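Local coordinates for protein RNA-dependent RNA Polymerase (PDB 6TZ0) that catalyses RNA-templated RNA synthesis for transcription and genome replication of a double-stranded RNA cypovirus, at residues Leu65-Thr70 against Thr223-Ile228; Lys119-Lys124 against Glu625-Val630. All blocks are in the same frame, centred on the assembly; numbering follows the deposited sequence.

Contact 1: Leu65-Thr70 against Thr223-Ile228; sequences LQATVT and THVESI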
loop_
_atom_site.group_PDB
_atom_site.type_symbol
_atom_site.label_atom_id
_atom_site.label_comp_id
_atom_site.label_asym_id
_atom_site.label_seq_id
_atom_site.Cartn_x
_atom_site.Cartn_y
_atom_site.Cartn_z
ATOM N N LEU A 65 -37.638 3.445 27.397
ATOM C CA LEU A 65 -37.763 4.014 26.065
ATOM C C LEU A 65 -38.819 3.233 25.295
ATOM O O LEU A 65 -39.039 2.047 25.545
ATOM C CB LEU A 65 -36.394 4.018 25.356
ATOM C CG LEU A 65 -36.113 4.872 24.113
ATOM C CD1 LEU A 65 -36.432 4.178 22.833
ATOM C CD2 LEU A 65 -36.914 6.163 24.185
ATOM N N GLN A 66 -39.496 3.923 24.378
ATOM C CA GLN A 66 -40.598 3.365 23.601
ATOM C C GLN A 66 -40.349 3.598 22.120
ATOM O O GLN A 66 -40.095 4.732 21.705
ATOM C CB GLN A 66 -41.927 4.005 24.001
ATOM C CG GLN A 66 -42.378 3.659 25.399
ATOM C CD GLN A 66 -43.611 4.428 25.807
ATOM O OE1 GLN A 66 -44.078 5.303 25.080
ATOM N NE2 GLN A 66 -44.149 4.105 26.975
ATOM N N ALA A 67 -40.437 2.537 21.323
ATOM C CA ALA A 67 -40.274 2.655 19.883
ATOM C C ALA A 67 -41.282 1.760 19.176
ATOM O O ALA A 67 -41.937 0.915 19.789
ATOM C CB ALA A 67 -38.849 2.315 19.445
ATOM N N THR A 68 -41.395 1.960 17.864
ATOM C CA THR A 68 -42.408 1.312 17.042
ATOM C C THR A 68 -41.755 0.793 15.773
ATOM O O THR A 68 -41.008 1.527 15.120
ATOM C CB THR A 68 -43.544 2.288 16.699
ATOM O OG1 THR A 68 -44.153 2.758 17.908
ATOM C CG2 THR A 68 -44.605 1.622 15.841
ATOM N N VAL A 69 -42.025 -0.468 15.433
ATOM C CA VAL A 69 -41.498 -1.061 14.209
ATOM C C VAL A 69 -42.161 -0.394 13.011
ATOM O O VAL A 69 -43.387 -0.428 12.862
ATOM C CB VAL A 69 -41.724 -2.578 14.194
ATOM C CG1 VAL A 69 -41.258 -3.161 12.881
ATOM C CG2 VAL A 69 -41.003 -3.241 15.352
ATOM N N THR A 70 -41.348 0.219 12.154
ATOM C CA THR A 70 -41.818 0.988 11.009
ATOM C C THR A 70 -40.980 0.631 9.791
ATOM O O THR A 70 -39.748 0.686 9.848
ATOM C CB THR A 70 -41.730 2.492 11.285
ATOM O OG1 THR A 70 -42.532 2.817 12.426
ATOM C CG2 THR A 70 -42.221 3.287 10.088
ATOM N N THR A 223 -30.008 -2.623 23.212
ATOM C CA THR A 223 -31.126 -3.359 23.774
ATOM C C THR A 223 -32.103 -3.677 22.643
ATOM O O THR A 223 -31.805 -3.467 21.465
ATOM C CB THR A 223 -31.764 -2.564 24.909
ATOM O OG1 THR A 223 -32.307 -1.342 24.399
ATOM C CG2 THR A 223 -30.725 -2.234 25.955
ATOM N N HIS A 224 -33.284 -4.192 22.977
ATOM C CA HIS A 224 -34.235 -4.541 21.926
ATOM C C HIS A 224 -34.927 -3.307 21.360
ATOM O O HIS A 224 -35.156 -3.219 20.146
ATOM C CB HIS A 224 -35.249 -5.552 22.454
ATOM C CG HIS A 224 -34.653 -6.886 22.770
ATOM N ND1 HIS A 224 -34.286 -7.785 21.795
ATOM C CD2 HIS A 224 -34.343 -7.468 23.951
ATOM C CE1 HIS A 224 -33.786 -8.868 22.360
ATOM N NE2 HIS A 224 -33.808 -8.701 23.667
ATOM N N VAL A 225 -35.228 -2.332 22.216
ATOM C CA VAL A 225 -35.851 -1.103 21.743
ATOM C C VAL A 225 -34.846 -0.284 20.944
ATOM O O VAL A 225 -35.186 0.360 19.940
ATOM C CB VAL A 225 -36.401 -0.307 22.937
ATOM C CG1 VAL A 225 -37.427 0.686 22.473
ATOM C CG2 VAL A 225 -36.941 -1.221 24.001
ATOM N N GLU A 226 -33.584 -0.315 21.367
ATOM C CA GLU A 226 -32.531 0.326 20.596
ATOM C C GLU A 226 -32.280 -0.389 19.277
ATOM O O GLU A 226 -31.892 0.251 18.296
ATOM C CB GLU A 226 -31.259 0.396 21.429
ATOM C CG GLU A 226 -31.335 1.393 22.564
ATOM C CD GLU A 226 -30.086 1.402 23.404
ATOM O OE1 GLU A 226 -29.258 0.490 23.238
ATOM O OE2 GLU A 226 -29.919 2.334 24.214
ATOM N N SER A 227 -32.532 -1.699 19.218
ATOM C CA SER A 227 -32.463 -2.397 17.940
ATOM C C SER A 227 -33.594 -1.979 17.018
ATOM O O SER A 227 -33.403 -1.930 15.796
ATOM C CB SER A 227 -32.500 -3.904 18.151
ATOM O OG SER A 227 -33.767 -4.333 18.600
ATOM N N ILE A 228 -34.767 -1.675 17.583
ATOM C CA ILE A 228 -35.854 -1.107 16.786
ATOM C C ILE A 228 -35.435 0.226 16.185
ATOM O O ILE A 228 -35.633 0.472 14.990
ATOM C CB ILE A 228 -37.124 -0.949 17.636
ATOM C CG1 ILE A 228 -37.612 -2.295 18.119
ATOM C CG2 ILE A 228 -38.225 -0.287 16.850
ATOM C CD1 ILE A 228 -38.679 -2.162 19.108
#
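Val-225 lays its CG1 methyl over the strand at Leu-65 and Ala-67, on the helix side of a two-stranded hairpin. Anti to its own backbone N (chi1 -161°), CG1 lies 3.6 Å from Leu-65 CD1, where the two side chains cross obliquely. The same methyl lies 3.7 Å from Ala-67 CB and equally near the backbone N of Ala-67, so it packs against the strand's main chain as well as its side chains.

One helical turn on, Ile-228 repeats the pattern with its CG2 branch, which meets Ala-67 CB at 3.7 Å. Ala-67 CB therefore sits between two branched side chains of the helix, and its small size lets the backbones come close: the CA atoms of Ala-67 and Val-225 are 6.1 Å apart. Beyond it, Ile-228 CG2 lies 3.7 Å from Thr-68 O and makes a looser contact, 4.3 Å, with Val-69 CG2 where the strand has given way to loop. Asn-232, further along the helix, accepts from Thr-70 N and donates to Thr-68 O, giving that carbonyl a polar partner beside the isoleucine methyl.

The helix starts in a capping box: Glu-226 N donates weakly to Thr-223 OG1, and Thr-223 N donates to Glu-226 OE1 at 3.2 Å, approaching from above the carboxylate plane. Ser-60 and Tyr-314 also bind that carboxylate. Tyr-55, from the partner strand 54-58, touches both Val-225 and Ile-228.

Strand 65-68 and helix 224-228 run 42° apart with their axes 7.9 Å from each other at closest approach. Alternation puts Leu-65 and Ala-67 on the helix side and Gln-66 and Thr-68 on the other. Paired antiparallel with strand 54-58, the strand makes a beta-hairpin packed by one face on an alpha-helix.

Contact 2: Lys119-Lys124 against Glu625-Val630; sequences KTKMYK and EIFGQV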
loop_
_atom_site.group_PDB
_atom_site.type_symbol
_atom_site.label_atom_id
_atom_site.label_comp_id
_atom_site.label_asym_id
_atom_site.label_seq_id
_atom_site.Cartn_x
_atom_site.Cartn_y
_atom_site.Cartn_z
ATOM N N LYS A 119 -22.338 -5.591 -27.915
ATOM C CA LYS A 119 -21.280 -4.693 -28.402
ATOM C C LYS A 119 -21.779 -3.254 -28.516
ATOM O O LYS A 119 -21.473 -2.542 -29.474
ATOM C CB LYS A 119 -20.684 -5.178 -29.727
ATOM C CG LYS A 119 -19.868 -6.456 -29.613
ATOM C CD LYS A 119 -19.451 -6.991 -30.979
ATOM C CE LYS A 119 -18.072 -6.498 -31.406
ATOM N NZ LYS A 119 -18.039 -5.061 -31.801
ATOM N N THR A 120 -22.554 -2.824 -27.526
ATOM C CA THR A 120 -23.110 -1.483 -27.472
ATOM C C THR A 120 -22.817 -0.931 -26.084
ATOM O O THR A 120 -22.662 -1.696 -25.129
ATOM C CB THR A 120 -24.625 -1.518 -27.771
ATOM O OG1 THR A 120 -24.849 -2.302 -28.946
ATOM C CG2 THR A 120 -25.196 -0.132 -28.038
ATOM N N LYS A 121 -22.713 0.398 -25.984
ATOM C CA LYS A 121 -22.388 1.046 -24.717
ATOM C C LYS A 121 -23.465 0.797 -23.668
ATOM O O LYS A 121 -23.156 0.541 -22.497
ATOM C CB LYS A 121 -22.203 2.545 -24.952
ATOM C CG LYS A 121 -21.681 3.327 -23.764
ATOM C CD LYS A 121 -20.268 2.902 -23.399
ATOM C CE LYS A 121 -19.302 3.181 -24.537
ATOM N NZ LYS A 121 -19.166 4.631 -24.829
ATOM N N MET A 122 -24.735 0.830 -24.080
ATOM C CA MET A 122 -25.826 0.572 -23.147
ATOM C C MET A 122 -25.879 -0.892 -22.738
ATOM O O MET A 122 -26.279 -1.204 -21.611
ATOM C CB MET A 122 -27.149 1.005 -23.760
ATOM C CG MET A 122 -27.227 2.484 -24.044
ATOM S SD MET A 122 -26.910 3.496 -22.589
ATOM C CE MET A 122 -28.355 3.148 -21.598
ATOM N N TYR A 123 -25.439 -1.793 -23.615
ATOM C CA TYR A 123 -25.362 -3.201 -23.250
ATOM C C TYR A 123 -24.297 -3.441 -22.190
ATOM O O TYR A 123 -24.535 -4.178 -21.225
ATOM C CB TYR A 123 -25.079 -4.044 -24.486
ATOM C CG TYR A 123 -25.019 -5.521 -24.210
ATOM C CD1 TYR A 123 -26.179 -6.254 -24.017
ATOM C CD2 TYR A 123 -23.803 -6.183 -24.131
ATOM C CE1 TYR A 123 -26.129 -7.604 -23.758
ATOM C CE2 TYR A 123 -23.744 -7.532 -23.869
ATOM C CZ TYR A 123 -24.909 -8.236 -23.686
ATOM O OH TYR A 123 -24.854 -9.582 -23.428
ATOM N N LYS A 124 -23.121 -2.820 -22.359
ATOM C CA LYS A 124 -22.056 -2.906 -21.362
ATOM C C LYS A 124 -22.495 -2.295 -20.039
ATOM O O LYS A 124 -22.215 -2.847 -18.969
ATOM C CB LYS A 124 -20.808 -2.184 -21.863
ATOM C CG LYS A 124 -20.250 -2.671 -23.170
ATOM C CD LYS A 124 -19.595 -4.012 -23.051
ATOM C CE LYS A 124 -19.072 -4.431 -24.406
ATOM N NZ LYS A 124 -18.007 -3.502 -24.866
ATOM N N GLU A 625 -14.888 -2.482 -18.274
ATOM C CA GLU A 625 -15.697 -3.245 -19.214
ATOM C C GLU A 625 -16.711 -2.371 -19.935
ATOM O O GLU A 625 -17.094 -2.682 -21.065
ATOM C CB GLU A 625 -16.407 -4.384 -18.491
ATOM C CG GLU A 625 -15.489 -5.502 -18.058
ATOM C CD GLU A 625 -16.217 -6.587 -17.301
ATOM O OE1 GLU A 625 -17.405 -6.387 -16.974
ATOM O OE2 GLU A 625 -15.609 -7.644 -17.037
ATOM N N ILE A 626 -17.148 -1.283 -19.313
ATOM C CA ILE A 626 -18.047 -0.356 -19.987
ATOM C C ILE A 626 -17.280 0.510 -20.974
ATOM O O ILE A 626 -17.509 0.459 -22.187
ATOM C CB ILE A 626 -18.784 0.522 -18.963
ATOM C CG1 ILE A 626 -19.519 -0.323 -17.933
ATOM C CG2 ILE A 626 -19.772 1.410 -19.670
ATOM C CD1 ILE A 626 -20.000 0.496 -16.766
ATOM N N PHE A 627 -16.344 1.308 -20.466
ATOM C CA PHE A 627 -15.783 2.424 -21.209
ATOM C C PHE A 627 -14.429 2.120 -21.832
ATOM O O PHE A 627 -13.885 2.971 -22.539
ATOM C CB PHE A 627 -15.655 3.640 -20.292
ATOM C CG PHE A 627 -16.949 4.068 -19.688
ATOM C CD1 PHE A 627 -17.903 4.714 -20.448
ATOM C CD2 PHE A 627 -17.204 3.839 -18.345
ATOM C CE1 PHE A 627 -19.100 5.108 -19.887
ATOM C CE2 PHE A 627 -18.395 4.232 -17.777
ATOM C CZ PHE A 627 -19.342 4.871 -18.550
ATOM N N GLY A 628 -13.876 0.952 -21.592
ATOM C CA GLY A 628 -12.591 0.600 -22.194
ATOM C C GLY A 628 -11.426 0.891 -21.248
ATOM O O GLY A 628 -11.237 0.182 -20.278
ATOM N N GLN A 629 -10.664 1.935 -21.552
ATOM C CA GLN A 629 -9.522 2.327 -20.738
ATOM C C GLN A 629 -9.745 3.739 -20.222
ATOM O O GLN A 629 -9.822 4.687 -21.009
ATOM C CB GLN A 629 -8.222 2.235 -21.533
ATOM C CG GLN A 629 -7.004 2.519 -20.703
ATOM C CD GLN A 629 -5.721 2.329 -21.468
ATOM O OE1 GLN A 629 -5.736 1.988 -22.649
ATOM N NE2 GLN A 629 -4.596 2.553 -20.801
ATOM N N VAL A 630 -9.844 3.872 -18.902
ATOM C CA VAL A 630 -10.167 5.129 -18.240
ATOM C C VAL A 630 -8.919 5.626 -17.529
ATOM O O VAL A 630 -8.311 4.891 -16.743
ATOM C CB VAL A 630 -11.329 4.954 -17.245
ATOM C CG1 VAL A 630 -11.639 6.263 -16.540
ATOM C CG2 VAL A 630 -12.552 4.418 -17.951
#
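This is a van der Waals contact in which lysine methylenes from the first turn of helix 121-134, in the N-terminal region, pack on the side chain and backbone of a beta-hairpin tip in the polymerase domain. The hairpin joins strand 620-624 to the edge strand 628-631 of a mixed sheet. It lies in sequence between strand 541-548, which carries Asp-547, and the turn between strands 672-677 and 682-687, which carries Asp-680 and Asp-681, a position consistent with the fingers of a right-hand polymerase. The chain reverses around residues 625-628, where Gly-628 has a positive phi of 95°.

Ile-626 is the residue both helix lysines pack on. Its CA is 4.9 Å from that of Lys-124, and Lys-124 CB comes to 3.8 Å from Ile-626 CA. From there the lysine's aliphatic chain passes the carbonyl of Glu-625, with CD 3.5 Å from Glu-625 O. Ile-626 CG1 in turn lies 3.8 Å from Lys-124 O.

The second branch, CG2, meets Lys-121, which begins with CG anti to its backbone N (chi1 -172°) and then bends at each following torsion. The folded chain crosses Ile-626 at about a right angle, CD touching CG2 at 4.0 Å and lying near Ile-626 O as well. NZ is hydrogen-bonded to Glu-92 O, while the methylenes do the packing here. Ile-345 of the neighbouring Viral structural protein 4 chain also packs on this lysine, and Phe-95 makes an edge-to-face contact with the ring of Phe-627.

Ile-626 also packs on the ring of the next residue. Its CG2 methyl stands 3.5 Å above the Phe-627 ring plane, over the ring centre, and Lys-121 CD reaches the ring obliquely, 4.2 Å from Phe-627 CD1.

Contacts 1 and 2 are separate packing sites, with centres 46 Å apart and nearest atoms about 33 Å apart. Both lie well out from the middle of the chain, their centres about 32 and 36 Å from its centre. The two contacts interleave in sequence: 119-124 falls between 65-70 and 223-228, and 625-630 follows both. Their roles differ: contact 1 joins elements near the start of the chain to each other, whereas contact 2 ties the N-terminal region to the polymerase domain, beside Viral structural protein 4. Neither reaches the magnesium-binding residues Asp-547, Val-548, Asp-680 and Asp-681 or the ATP- and UTP-binding residues.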